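Local coordinates for transcriptional regulator (Streptococcus thermophilus, PDB 6QER), which probably binds DNA through an N-terminal helix-turn-helix domain and senses a signalling peptide through a ComR-type tetratricopeptide domain, so regulating transcription, at residues L183-I188 / A215-H220; L130-W135 / I166-F171. All coordinates share one frame; numbering follows the deposited sequence.

Interaction 1: residues L183-I188 / A215-H220; sequences LFERII and ALKIFH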
loop_
_atom_site.group_PDB
_atom_site.type_symbol
_atom_site.label_atom_id
_atom_site.label_comp_id
_atom_site.label_asym_id
_atom_site.label_seq_id
_atom_site.Cartn_x
_atom_site.Cartn_y
_atom_site.Cartn_z
ATOM N N LEU A 183 7.750 16.297 3.377
ATOM C CA LEU A 183 7.379 14.909 3.645
ATOM C C LEU A 183 7.140 14.125 2.358
ATOM O O LEU A 183 7.656 13.039 2.181
ATOM C CB LEU A 183 6.152 14.859 4.545
ATOM C CG LEU A 183 5.529 13.514 4.886
ATOM C CD1 LEU A 183 6.481 12.606 5.615
ATOM C CD2 LEU A 183 4.323 13.775 5.730
ATOM N N PHE A 184 6.338 14.689 1.472
ATOM C CA PHE A 184 6.081 14.093 0.182
ATOM C C PHE A 184 7.371 13.847 -0.568
ATOM O O PHE A 184 7.557 12.802 -1.161
ATOM C CB PHE A 184 5.155 14.981 -0.620
ATOM C CG PHE A 184 4.727 14.393 -1.926
ATOM C CD1 PHE A 184 4.133 13.150 -1.984
ATOM C CD2 PHE A 184 4.919 15.085 -3.100
ATOM C CE1 PHE A 184 3.747 12.623 -3.174
ATOM C CE2 PHE A 184 4.522 14.561 -4.289
ATOM C CZ PHE A 184 3.938 13.338 -4.331
ATOM N N GLU A 185 8.285 14.799 -0.532
ATOM C CA GLU A 185 9.552 14.602 -1.212
ATOM C C GLU A 185 10.350 13.478 -0.587
ATOM O O GLU A 185 10.961 12.696 -1.310
ATOM C CB GLU A 185 10.409 15.881 -1.238
ATOM C CG GLU A 185 9.931 16.978 -2.173
ATOM C CD GLU A 185 9.580 16.499 -3.576
ATOM O OE1 GLU A 185 8.519 16.919 -4.066
ATOM O OE2 GLU A 185 10.341 15.726 -4.189
ATOM N N ARG A 186 10.367 13.392 0.742
ATOM C CA ARG A 186 11.144 12.333 1.380
ATOM C C ARG A 186 10.564 10.972 1.063
ATOM O O ARG A 186 11.287 10.036 0.730
ATOM C CB ARG A 186 11.199 12.518 2.889
ATOM C CG ARG A 186 11.914 13.743 3.336
ATOM C CD ARG A 186 12.162 13.677 4.854
ATOM N NE ARG A 186 10.892 13.737 5.566
ATOM C CZ ARG A 186 10.232 14.857 5.871
ATOM N NH1 ARG A 186 9.089 14.797 6.539
ATOM N NH2 ARG A 186 10.698 16.046 5.525
ATOM N N ILE A 187 9.244 10.892 1.125
ATOM C CA ILE A 187 8.538 9.662 0.797
ATOM C C ILE A 187 8.835 9.221 -0.625
ATOM O O ILE A 187 9.162 8.075 -0.841
ATOM C CB ILE A 187 7.022 9.801 0.968
ATOM C CG1 ILE A 187 6.685 10.099 2.421
ATOM C CG2 ILE A 187 6.336 8.536 0.546
ATOM C CD1 ILE A 187 7.255 9.104 3.373
ATOM N N ILE A 188 8.702 10.134 -1.586
ATOM C CA ILE A 188 9.007 9.847 -2.983
ATOM C C ILE A 188 10.409 9.356 -3.176
ATOM O O ILE A 188 10.648 8.413 -3.898
ATOM C CB ILE A 188 8.838 11.078 -3.850
ATOM C CG1 ILE A 188 7.387 11.456 -4.001
ATOM C CG2 ILE A 188 9.425 10.872 -5.216
ATOM C CD1 ILE A 188 7.308 12.811 -4.678
ATOM N N ALA A 215 0.689 11.019 -10.829
ATOM C CA ALA A 215 -0.559 11.732 -10.862
ATOM C C ALA A 215 -0.484 12.959 -9.971
ATOM O O ALA A 215 -0.895 14.039 -10.365
ATOM C CB ALA A 215 -1.686 10.838 -10.439
ATOM N N LEU A 216 0.063 12.792 -8.778
ATOM C CA LEU A 216 0.162 13.903 -7.840
ATOM C C LEU A 216 1.084 15.005 -8.337
ATOM O O LEU A 216 0.853 16.172 -8.098
ATOM C CB LEU A 216 0.632 13.403 -6.475
ATOM C CG LEU A 216 -0.509 12.921 -5.585
ATOM C CD1 LEU A 216 0.026 12.108 -4.419
ATOM C CD2 LEU A 216 -1.375 14.043 -5.091
ATOM N N LYS A 217 2.155 14.615 -8.994
ATOM C CA LYS A 217 3.089 15.555 -9.552
ATOM C C LYS A 217 2.465 16.338 -10.711
ATOM O O LYS A 217 2.740 17.499 -10.900
ATOM C CB LYS A 217 4.332 14.811 -9.987
ATOM C CG LYS A 217 5.246 14.447 -8.860
ATOM C CD LYS A 217 6.517 13.847 -9.400
ATOM C CE LYS A 217 7.622 13.869 -8.390
ATOM N NZ LYS A 217 8.041 15.272 -8.072
ATOM N N ILE A 218 1.627 15.683 -11.494
ATOM C CA ILE A 218 0.874 16.364 -12.534
ATOM C C ILE A 218 -0.053 17.371 -11.886
ATOM O O ILE A 218 -0.106 18.517 -12.279
ATOM C CB ILE A 218 0.080 15.370 -13.379
ATOM C CG1 ILE A 218 1.017 14.630 -14.336
ATOM C CG2 ILE A 218 -1.020 16.066 -14.118
ATOM C CD1 ILE A 218 0.451 13.351 -14.866
ATOM N N PHE A 219 -0.764 16.942 -10.863
ATOM C CA PHE A 219 -1.679 17.822 -10.171
ATOM C C PHE A 219 -0.963 19.012 -9.482
ATOM O O PHE A 219 -1.543 20.071 -9.294
ATOM C CB PHE A 219 -2.461 17.018 -9.166
ATOM C CG PHE A 219 -3.339 17.831 -8.297
ATOM C CD1 PHE A 219 -4.407 18.514 -8.819
ATOM C CD2 PHE A 219 -3.088 17.923 -6.940
ATOM C CE1 PHE A 219 -5.221 19.260 -8.000
ATOM C CE2 PHE A 219 -3.895 18.667 -6.128
ATOM C CZ PHE A 219 -4.963 19.337 -6.660
ATOM N N HIS A 220 0.286 18.833 -9.084
ATOM C CA HIS A 220 1.006 19.896 -8.396
ATOM C C HIS A 220 1.827 20.770 -9.327
ATOM O O HIS A 220 2.379 21.778 -8.915
ATOM C CB HIS A 220 1.941 19.305 -7.349
ATOM C CG HIS A 220 1.235 18.684 -6.195
ATOM N ND1 HIS A 220 1.800 17.687 -5.434
ATOM C CD2 HIS A 220 0.017 18.929 -5.658
ATOM C CE1 HIS A 220 0.947 17.323 -4.494
ATOM N NE2 HIS A 220 -0.140 18.062 -4.606
HETATM O O HOH W 1 6.740 16.622 -6.360
#
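Phe184 and Leu216 mark the register of two nearly antiparallel helical segments, 183-188 and 215-220, whose axes pass 13.1 Å apart at 147° between their N-to-C directions. At that spacing the backbones do not meet, and long side chains must bridge the gap. Phe184 is the chief apolar bridge, with Lys217 beside it. The CG of Phe184 lies anti to the backbone N (chi1 -175°), which carries the ring out across the gap until CZ of Phe184 is 3.9 Å from CB of Leu216, with CE1 and CZ also near CD1 of that leucine. His220, one turn further along, turns its edge toward the face of the same ring in an offset edge-to-face pair, the planes at 90° and the centroids 6.0 Å apart. Within its own helix, CD1 of Ile188 lies over the rim of one face of Phe184. Antiparallel neighbouring helices are consistent with the tetratricopeptide-type architecture of the ComR family, to which this region belongs. Beside the ring, Ile188 and Lys217 meet tip to tip through apolar atoms, CD1 of Ile188 to CE of Lys217 at 3.9 Å, and the lysine then bends at its last torsion. NZ of Lys217 stays 4.4 Å from OE1 of Glu185, too far for a salt bridge, but one water lies between them. It donates to OE1 of Glu185 at 2.9 Å and accepts from NZ of Lys217, a leg modelled so short that its length is uncertain. The ammonium group also hydrogen-bonds to the carbonyl oxygen of Ser224, which ties Lys217 to the loop leading into helix 226-240, while Tyr179 stacks on His220.

Interaction 2: residues L130-W135 / I166-F171; sequences LSFTSW and IDYYFF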
loop_
_atom_site.group_PDB
_atom_site.type_symbol
_atom_site.label_atom_id
_atom_site.label_comp_id
_atom_site.label_asym_id
_atom_site.label_seq_id
_atom_site.Cartn_x
_atom_site.Cartn_y
_atom_site.Cartn_z
ATOM N N LEU A 130 -9.370 0.644 -5.499
ATOM C CA LEU A 130 -9.842 1.074 -6.805
ATOM C C LEU A 130 -10.800 2.271 -6.719
ATOM O O LEU A 130 -11.130 2.877 -7.735
ATOM C CB LEU A 130 -10.529 -0.086 -7.541
ATOM C CG LEU A 130 -9.599 -1.170 -8.090
ATOM C CD1 LEU A 130 -10.389 -2.312 -8.669
ATOM C CD2 LEU A 130 -8.642 -0.609 -9.128
ATOM N N SER A 131 -11.296 2.566 -5.527
ATOM C CA SER A 131 -12.227 3.670 -5.347
ATOM C C SER A 131 -12.053 4.364 -4.006
ATOM O O SER A 131 -13.002 4.442 -3.231
ATOM C CB SER A 131 -13.657 3.169 -5.487
ATOM O OG SER A 131 -13.911 2.164 -4.521
ATOM N N PHE A 132 -10.852 4.865 -3.724
ATOM C CA PHE A 132 -10.565 5.488 -2.420
ATOM C C PHE A 132 -11.442 6.681 -2.012
ATOM O O PHE A 132 -11.545 6.979 -0.831
ATOM C CB PHE A 132 -9.115 5.971 -2.402
ATOM C CG PHE A 132 -8.120 4.947 -1.946
ATOM C CD1 PHE A 132 -8.441 4.037 -0.949
ATOM C CD2 PHE A 132 -6.851 4.904 -2.503
ATOM C CE1 PHE A 132 -7.524 3.102 -0.530
ATOM C CE2 PHE A 132 -5.929 3.966 -2.084
ATOM C CZ PHE A 132 -6.271 3.064 -1.085
ATOM N N THR A 133 -12.113 7.326 -2.965
ATOM C CA THR A 133 -13.040 8.416 -2.650
ATOM C C THR A 133 -14.301 7.859 -2.018
ATOM O O THR A 133 -14.947 8.505 -1.196
ATOM C CB THR A 133 -13.402 9.238 -3.900
ATOM O OG1 THR A 133 -12.205 9.587 -4.609
ATOM C CG2 THR A 133 -14.132 10.507 -3.509
ATOM N N SER A 134 -14.643 6.643 -2.427
ATOM C CA SER A 134 -15.789 5.921 -1.897
ATOM C C SER A 134 -15.560 5.537 -0.435
ATOM O O SER A 134 -16.408 4.910 0.193
ATOM C CB SER A 134 -16.071 4.671 -2.737
ATOM O OG SER A 134 -16.260 4.980 -4.111
ATOM N N TRP A 135 -14.405 5.924 0.095
ATOM C CA TRP A 135 -13.979 5.540 1.431
ATOM C C TRP A 135 -13.492 6.743 2.255
ATOM O O TRP A 135 -12.465 7.363 1.962
ATOM C CB TRP A 135 -12.872 4.489 1.342
ATOM C CG TRP A 135 -12.697 3.667 2.588
ATOM C CD1 TRP A 135 -13.681 3.203 3.408
ATOM C CD2 TRP A 135 -11.458 3.222 3.157
ATOM N NE1 TRP A 135 -13.135 2.497 4.448
ATOM C CE2 TRP A 135 -11.773 2.493 4.319
ATOM C CE3 TRP A 135 -10.118 3.370 2.795
ATOM C CZ2 TRP A 135 -10.797 1.913 5.122
ATOM C CZ3 TRP A 135 -9.152 2.797 3.585
ATOM C CH2 TRP A 135 -9.496 2.072 4.741
ATOM N N ILE A 166 1.684 3.577 2.249
ATOM C CA ILE A 166 2.134 4.744 1.521
ATOM C C ILE A 166 1.136 5.161 0.422
ATOM O O ILE A 166 0.874 6.340 0.234
ATOM C CB ILE A 166 3.507 4.504 0.910
ATOM C CG1 ILE A 166 4.550 4.342 2.022
ATOM C CG2 ILE A 166 3.842 5.627 -0.019
ATOM C CD1 ILE A 166 5.861 3.865 1.550
ATOM N N ASP A 167 0.538 4.177 -0.238
ATOM C CA ASP A 167 -0.513 4.406 -1.201
ATOM C C ASP A 167 -1.710 5.082 -0.571
ATOM O O ASP A 167 -2.305 5.967 -1.160
ATOM C CB ASP A 167 -0.924 3.083 -1.828
ATOM C CG ASP A 167 -1.728 3.256 -3.101
ATOM O OD1 ASP A 167 -1.148 3.629 -4.129
ATOM O OD2 ASP A 167 -2.943 3.015 -3.065
ATOM N N TYR A 168 -2.062 4.676 0.634
ATOM C CA TYR A 168 -3.139 5.360 1.352
ATOM C C TYR A 168 -2.761 6.807 1.816
ATOM O O TYR A 168 -3.604 7.709 1.939
ATOM C CB TYR A 168 -3.572 4.488 2.528
ATOM C CG TYR A 168 -4.830 4.930 3.179
ATOM C CD1 TYR A 168 -5.940 5.227 2.435
ATOM C CD2 TYR A 168 -4.929 4.990 4.539
ATOM C CE1 TYR A 168 -7.095 5.637 3.028
ATOM C CE2 TYR A 168 -6.083 5.374 5.141
ATOM C CZ TYR A 168 -7.167 5.701 4.380
ATOM O OH TYR A 168 -8.336 6.095 4.972
ATOM N N TYR A 169 -1.483 7.016 2.063
ATOM C CA TYR A 169 -1.009 8.350 2.334
ATOM C C TYR A 169 -1.180 9.249 1.108
ATOM O O TYR A 169 -1.732 10.361 1.198
ATOM C CB TYR A 169 0.443 8.295 2.766
ATOM C CG TYR A 169 1.205 9.548 2.529
ATOM C CD1 TYR A 169 0.871 10.715 3.188
ATOM C CD2 TYR A 169 2.276 9.555 1.672
ATOM C CE1 TYR A 169 1.575 11.878 2.979
ATOM C CE2 TYR A 169 2.981 10.686 1.455
ATOM C CZ TYR A 169 2.635 11.856 2.112
ATOM O OH TYR A 169 3.358 12.984 1.890
ATOM N N PHE A 170 -0.740 8.728 -0.037
ATOM C CA PHE A 170 -0.918 9.397 -1.313
ATOM C C PHE A 170 -2.351 9.747 -1.520
ATOM O O PHE A 170 -2.650 10.846 -1.954
ATOM C CB PHE A 170 -0.406 8.554 -2.456
ATOM C CG PHE A 170 1.062 8.403 -2.453
ATOM C CD1 PHE A 170 1.848 9.362 -1.860
ATOM C CD2 PHE A 170 1.666 7.330 -3.058
ATOM C CE1 PHE A 170 3.192 9.245 -1.844
ATOM C CE2 PHE A 170 3.027 7.219 -3.054
ATOM C CZ PHE A 170 3.789 8.188 -2.443
ATOM N N PHE A 171 -3.246 8.833 -1.207
ATOM C CA PHE A 171 -4.644 9.193 -1.269
ATOM C C PHE A 171 -5.017 10.316 -0.319
ATOM O O PHE A 171 -5.942 11.069 -0.589
ATOM C CB PHE A 171 -5.569 8.006 -1.013
ATOM C CG PHE A 171 -7.005 8.409 -0.987
ATOM C CD1 PHE A 171 -7.605 8.917 -2.133
ATOM C CD2 PHE A 171 -7.745 8.333 0.177
ATOM C CE1 PHE A 171 -8.919 9.325 -2.119
ATOM C CE2 PHE A 171 -9.062 8.733 0.200
ATOM C CZ PHE A 171 -9.649 9.233 -0.951
#
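Phe132 swings toward helix 160-172 with chi1 -88°, while Phe171 extends to meet it, its ring directed opposite the amide nitrogen (chi1 176°). The two side chains slide past each other in opposite directions, bringing CB of Phe132 over the centre of the Phe171 ring, 3.3 Å from its centroid, in a CH-pi contact. The rings are oblique, and CB of Phe171 lies 3.7 Å from CD2 of Phe132. OD2 of Asp167 sits in plane at the edge of the Phe132 ring, 3.3 Å from CE2 of Phe132, where ring hydrogens may attract it; nearby Asp209 may shift the ionisation of Asp167. Over one face comes CD1 of Tyr168, 4.0 Å from CE1 of Phe132. Tyr168 and Trp135 cross lengthwise at about a right angle, CE1 of Tyr168 to CZ3 of Trp135 at 3.6 Å, though the tyrosine ring and the six-membered indole ring are oblique at 37°. Around these groups, Ile125 touches both Phe132 and Tyr168, and Val141 lies against Trp135. Phe132, Trp135, Tyr168 and Phe171 form an aromatic cluster that joins the loop between helices 117-128 and 139-152, with its short 3-10 segment, to helix 160-172 in the ComR-type tetratricopeptide domain.

Interactions 1 and 2 follow one another along the chain, the second closing at the end of helix 160-172 before the first opens on helix 181-193. Their centres lie 15 Å apart, and both belong to the ComR-type tetratricopeptide region. The side of helix 160-172 bearing Asp167, Tyr168 and Phe171 receives the loop 130-135, while Tyr169 and Phe170 reach the other contact. The OH of Tyr169 packs 3.4 Å from CA of Phe184, and CE1 of Phe170 lies 3.7 Å from CE1 of Phe184. One contact joins a loop to helix 160-172 and the other joins consecutive helices 181-193 and 200-220; helix 160-172 links them, so packing is continuous across this part of the helical domain.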